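Local coordinates for hypothetical protein TM0486 (PDB 1VK8) that binds thiamin and probably takes part in the response of the cell to oxidative conditions, at residues C[13-25]-C[82-96]. Numbering follows the deposited sequence.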
# COMPACT_ATOMS: atom_id res chain seq x y z
N MSE C 13 7.93 26.05 1.49
CA MSE C 13 9.25 25.54 1.92
C MSE C 13 9.17 24.05 2.31
O MSE C 13 9.99 23.27 1.86
CB MSE C 13 9.84 26.41 3.05
CG MSE C 13 11.29 26.11 3.39
N PRO C 14 8.22 23.64 3.15
CA PRO C 14 8.11 22.21 3.52
C PRO C 14 7.69 21.30 2.34
O PRO C 14 6.68 21.55 1.69
CB PRO C 14 7.01 22.19 4.60
CG PRO C 14 6.78 23.62 4.99
CD PRO C 14 7.18 24.45 3.81
N LYS C 15 8.46 20.24 2.10
CA LYS C 15 8.15 19.27 1.08
C LYS C 15 7.66 17.99 1.73
O LYS C 15 7.87 17.75 2.91
CB LYS C 15 9.40 18.98 0.24
CG LYS C 15 9.76 20.09 -0.71
CD LYS C 15 11.12 19.91 -1.35
CE LYS C 15 11.31 20.96 -2.49
NZ LYS C 15 12.74 21.43 -2.71
N VAL C 16 6.98 17.18 0.94
CA VAL C 16 6.66 15.82 1.32
C VAL C 16 7.28 14.91 0.26
O VAL C 16 7.70 15.39 -0.77
CB VAL C 16 5.12 15.56 1.38
CG1 VAL C 16 4.47 16.35 2.50
CG2 VAL C 16 4.42 15.88 0.05
N THR C 17 7.31 13.61 0.52
CA THR C 17 7.57 12.63 -0.52
C THR C 17 6.29 11.85 -0.74
O THR C 17 5.53 11.59 0.21
CB THR C 17 8.76 11.66 -0.19
OG1 THR C 17 8.41 10.79 0.90
CG2 THR C 17 9.98 12.41 0.29
N VAL C 18 6.04 11.52 -2.00
CA VAL C 18 4.85 10.79 -2.42
C VAL C 18 5.30 9.75 -3.42
O VAL C 18 5.82 10.08 -4.50
CB VAL C 18 3.81 11.73 -3.09
CG1 VAL C 18 2.56 10.96 -3.48
CG2 VAL C 18 3.46 12.90 -2.12
N SER C 19 5.11 8.49 -3.06
CA SER C 19 5.39 7.39 -3.95
C SER C 19 4.11 6.97 -4.61
O SER C 19 3.08 6.82 -3.95
CB SER C 19 6.04 6.25 -3.15
OG SER C 19 7.23 6.75 -2.55
N ILE C 20 4.17 6.81 -5.92
CA ILE C 20 3.02 6.62 -6.77
C ILE C 20 3.19 5.28 -7.46
O ILE C 20 4.24 5.00 -8.05
CB ILE C 20 2.95 7.75 -7.82
CG1 ILE C 20 2.83 9.10 -7.15
CG2 ILE C 20 1.80 7.53 -8.80
CD1 ILE C 20 3.03 10.25 -8.09
N LYS C 21 2.14 4.47 -7.42
CA LYS C 21 2.10 3.18 -8.10
C LYS C 21 0.84 3.11 -8.94
O LYS C 21 -0.25 3.38 -8.45
CB LYS C 21 2.13 2.02 -7.11
CG LYS C 21 2.18 0.65 -7.72
CD LYS C 21 2.07 -0.45 -6.69
CE LYS C 21 2.43 -1.80 -7.25
NZ LYS C 21 3.92 -2.04 -7.22
N VAL C 22 1.01 2.75 -10.21
CA VAL C 22 -0.11 2.53 -11.10
C VAL C 22 -0.13 1.06 -11.45
O VAL C 22 0.88 0.50 -11.87
CB VAL C 22 -0.03 3.40 -12.36
CG1 VAL C 22 -1.24 3.15 -13.25
CG2 VAL C 22 0.09 4.90 -12.00
N VAL C 23 -1.28 0.43 -11.25
CA VAL C 23 -1.48 -0.97 -11.62
C VAL C 23 -2.71 -1.06 -12.54
O VAL C 23 -3.84 -1.12 -12.06
CB VAL C 23 -1.67 -1.90 -10.40
CG1 VAL C 23 -1.58 -3.37 -10.87
CG2 VAL C 23 -0.65 -1.57 -9.30
N PRO C 24 -2.49 -1.08 -13.85
CA PRO C 24 -3.60 -1.12 -14.81
C PRO C 24 -4.23 -2.48 -14.98
O PRO C 24 -3.55 -3.49 -14.93
CB PRO C 24 -2.93 -0.69 -16.13
CG PRO C 24 -1.54 -1.06 -15.97
CD PRO C 24 -1.19 -1.05 -14.54
N ALA C 25 -5.53 -2.49 -15.21
CA ALA C 25 -6.26 -3.74 -15.45
C ALA C 25 -6.21 -3.99 -16.93
O ALA C 25 -7.15 -3.74 -17.65
CB ALA C 25 -7.72 -3.66 -14.94
N ARG C 82 -9.45 1.00 -16.64
CA ARG C 82 -9.48 0.66 -15.22
C ARG C 82 -8.07 0.48 -14.69
O ARG C 82 -7.27 -0.24 -15.27
CB ARG C 82 -10.26 -0.62 -15.02
CG ARG C 82 -10.33 -1.14 -13.59
CD ARG C 82 -11.57 -0.72 -12.90
NE ARG C 82 -11.79 -1.25 -11.56
CZ ARG C 82 -12.68 -2.19 -11.24
NH1 ARG C 82 -13.38 -2.84 -12.15
NH2 ARG C 82 -12.86 -2.50 -9.98
N PHE C 83 -7.77 1.13 -13.58
CA PHE C 83 -6.47 1.00 -12.94
C PHE C 83 -6.56 1.31 -11.48
O PHE C 83 -7.44 2.05 -11.03
CB PHE C 83 -5.39 1.88 -13.60
CG PHE C 83 -5.73 3.33 -13.67
CD1 PHE C 83 -6.40 3.85 -14.76
CD2 PHE C 83 -5.35 4.20 -12.65
CE1 PHE C 83 -6.68 5.22 -14.83
CE2 PHE C 83 -5.66 5.53 -12.69
CZ PHE C 83 -6.31 6.06 -13.80
N VAL C 84 -5.66 0.70 -10.73
CA VAL C 84 -5.42 1.06 -9.36
C VAL C 84 -4.31 2.11 -9.35
O VAL C 84 -3.29 1.98 -10.05
CB VAL C 84 -4.99 -0.16 -8.52
CG1 VAL C 84 -4.49 0.26 -7.13
CG2 VAL C 84 -6.12 -1.18 -8.43
N LEU C 85 -4.52 3.16 -8.58
CA LEU C 85 -3.55 4.21 -8.37
C LEU C 85 -3.33 4.36 -6.86
O LEU C 85 -4.27 4.66 -6.11
CB LEU C 85 -4.05 5.50 -8.99
CG LEU C 85 -3.21 6.75 -8.76
CD1 LEU C 85 -1.84 6.68 -9.40
CD2 LEU C 85 -3.98 7.98 -9.26
N GLN C 86 -2.10 4.15 -6.42
CA GLN C 86 -1.76 4.16 -5.01
C GLN C 86 -0.75 5.24 -4.73
O GLN C 86 0.23 5.39 -5.47
CB GLN C 86 -1.25 2.80 -4.55
CG GLN C 86 -2.31 1.72 -4.64
CD GLN C 86 -1.82 0.35 -4.25
OE1 GLN C 86 -0.62 0.10 -4.31
NE2 GLN C 86 -2.73 -0.54 -3.90
N LEU C 87 -1.03 6.03 -3.69
CA LEU C 87 -0.12 7.06 -3.19
C LEU C 87 0.29 6.72 -1.76
O LEU C 87 -0.56 6.40 -0.91
CB LEU C 87 -0.81 8.41 -3.16
CG LEU C 87 -1.50 8.96 -4.41
CD1 LEU C 87 -1.88 10.40 -4.12
CD2 LEU C 87 -0.65 8.87 -5.62
N ASP C 88 1.59 6.82 -1.49
CA ASP C 88 2.13 6.62 -0.14
C ASP C 88 2.87 7.91 0.20
O ASP C 88 3.98 8.19 -0.29
CB ASP C 88 3.01 5.35 -0.17
CG ASP C 88 3.86 5.16 1.08
OD1 ASP C 88 3.42 5.60 2.14
OD2 ASP C 88 4.95 4.51 1.09
N ILE C 89 2.23 8.72 1.03
CA ILE C 89 2.71 10.08 1.35
C ILE C 89 3.41 10.07 2.70
O ILE C 89 2.83 9.61 3.67
CB ILE C 89 1.53 11.06 1.40
CG1 ILE C 89 0.76 11.07 0.07
CG2 ILE C 89 2.01 12.48 1.79
CD1 ILE C 89 -0.67 11.36 0.25
N ASP C 90 4.65 10.56 2.76
CA ASP C 90 5.33 10.74 4.03
C ASP C 90 5.18 12.23 4.36
O ASP C 90 5.73 13.09 3.69
CB ASP C 90 6.81 10.37 3.91
CG ASP C 90 7.52 10.35 5.26
OD1 ASP C 90 6.87 10.60 6.30
OD2 ASP C 90 8.73 10.10 5.36
N TYR C 91 4.36 12.51 5.35
CA TYR C 91 4.00 13.87 5.68
C TYR C 91 4.71 14.26 6.96
O TYR C 91 4.54 13.62 7.95
CB TYR C 91 2.49 13.98 5.87
CG TYR C 91 1.99 15.40 5.93
CD1 TYR C 91 2.08 16.12 7.11
CD2 TYR C 91 1.42 16.01 4.81
CE1 TYR C 91 1.64 17.44 7.17
CE2 TYR C 91 0.98 17.32 4.86
CZ TYR C 91 1.08 18.02 6.04
OH TYR C 91 0.62 19.32 6.13
N LYS C 92 5.49 15.30 6.92
CA LYS C 92 6.22 15.73 8.11
C LYS C 92 6.12 17.24 8.23
O LYS C 92 6.43 17.97 7.31
CB LYS C 92 7.70 15.31 8.03
CG LYS C 92 8.47 15.60 9.32
CD LYS C 92 9.93 15.27 9.22
CE LYS C 92 10.69 15.76 10.47
NZ LYS C 92 12.07 15.29 10.43
N ALA C 93 5.70 17.72 9.40
CA ALA C 93 5.66 19.16 9.63
C ALA C 93 7.07 19.70 9.48
O ALA C 93 8.01 19.17 10.07
CB ALA C 93 5.12 19.47 11.01
N GLY C 94 7.22 20.74 8.68
CA GLY C 94 8.54 21.35 8.48
C GLY C 94 9.28 20.75 7.27
O GLY C 94 10.29 21.28 6.84
N GLY C 95 8.79 19.61 6.77
CA GLY C 95 9.30 19.01 5.55
C GLY C 95 10.10 17.73 5.74
O GLY C 95 10.70 17.50 6.78
N ILE C 96 10.04 16.88 4.72
CA ILE C 96 10.88 15.69 4.61
C ILE C 96 11.24 15.50 3.13
O ILE C 96 10.43 15.82 2.22
CB ILE C 96 10.17 14.43 5.19
CG1 ILE C 96 11.11 13.21 5.26
CG2 ILE C 96 8.92 14.09 4.40
CD1 ILE C 96 12.21 13.32 6.29
O HOH W 1 6.73 8.54 0.05
O HOH W 2 -8.35 -1.30 -18.28
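Carbonyl D88 O is gripped twice: S19 N reaches it at 3.0 Å from 35° above the carbonyl plane, and a water donates to D88 O at 2.8 Å. That water also bridges T17 OG1 and S19 OG. D88 N returns a bond to S19 O, and the same reciprocal pairing recurs at K21–Q86 and V23–V84, fixing an antiparallel register with the strand axes at 162°. Side chains therefore alternate between two faces. On one, covered by helices 31-43 and 62-76, V18 CG2 lies 3.9 Å from I89 CG1; L85 CD1 lies 3.8 Å from I20 CG2, and L87 CD2 the same distance from I20 CG1. Cutting I89 back to an alanine is likely to open a gap beside V18 CG2. On the other face, K21 CG is anti to the backbone N (chi1 -176°), and the extended chain packs CD beside Q86 OE1, which accepts from Q86 NE2 of the third subunit; K21 NZ bends away to a salt bridge with D88 of the fourth subunit. Beta-alpha-beta-beta-alpha-beta order, sheet order 48-51, 56-60, 16-24, 82-92 and both helices on one face indicate a ferredoxin-like alpha/beta sandwich, whose edge strand 82-92 continues the sheet into the second subunit.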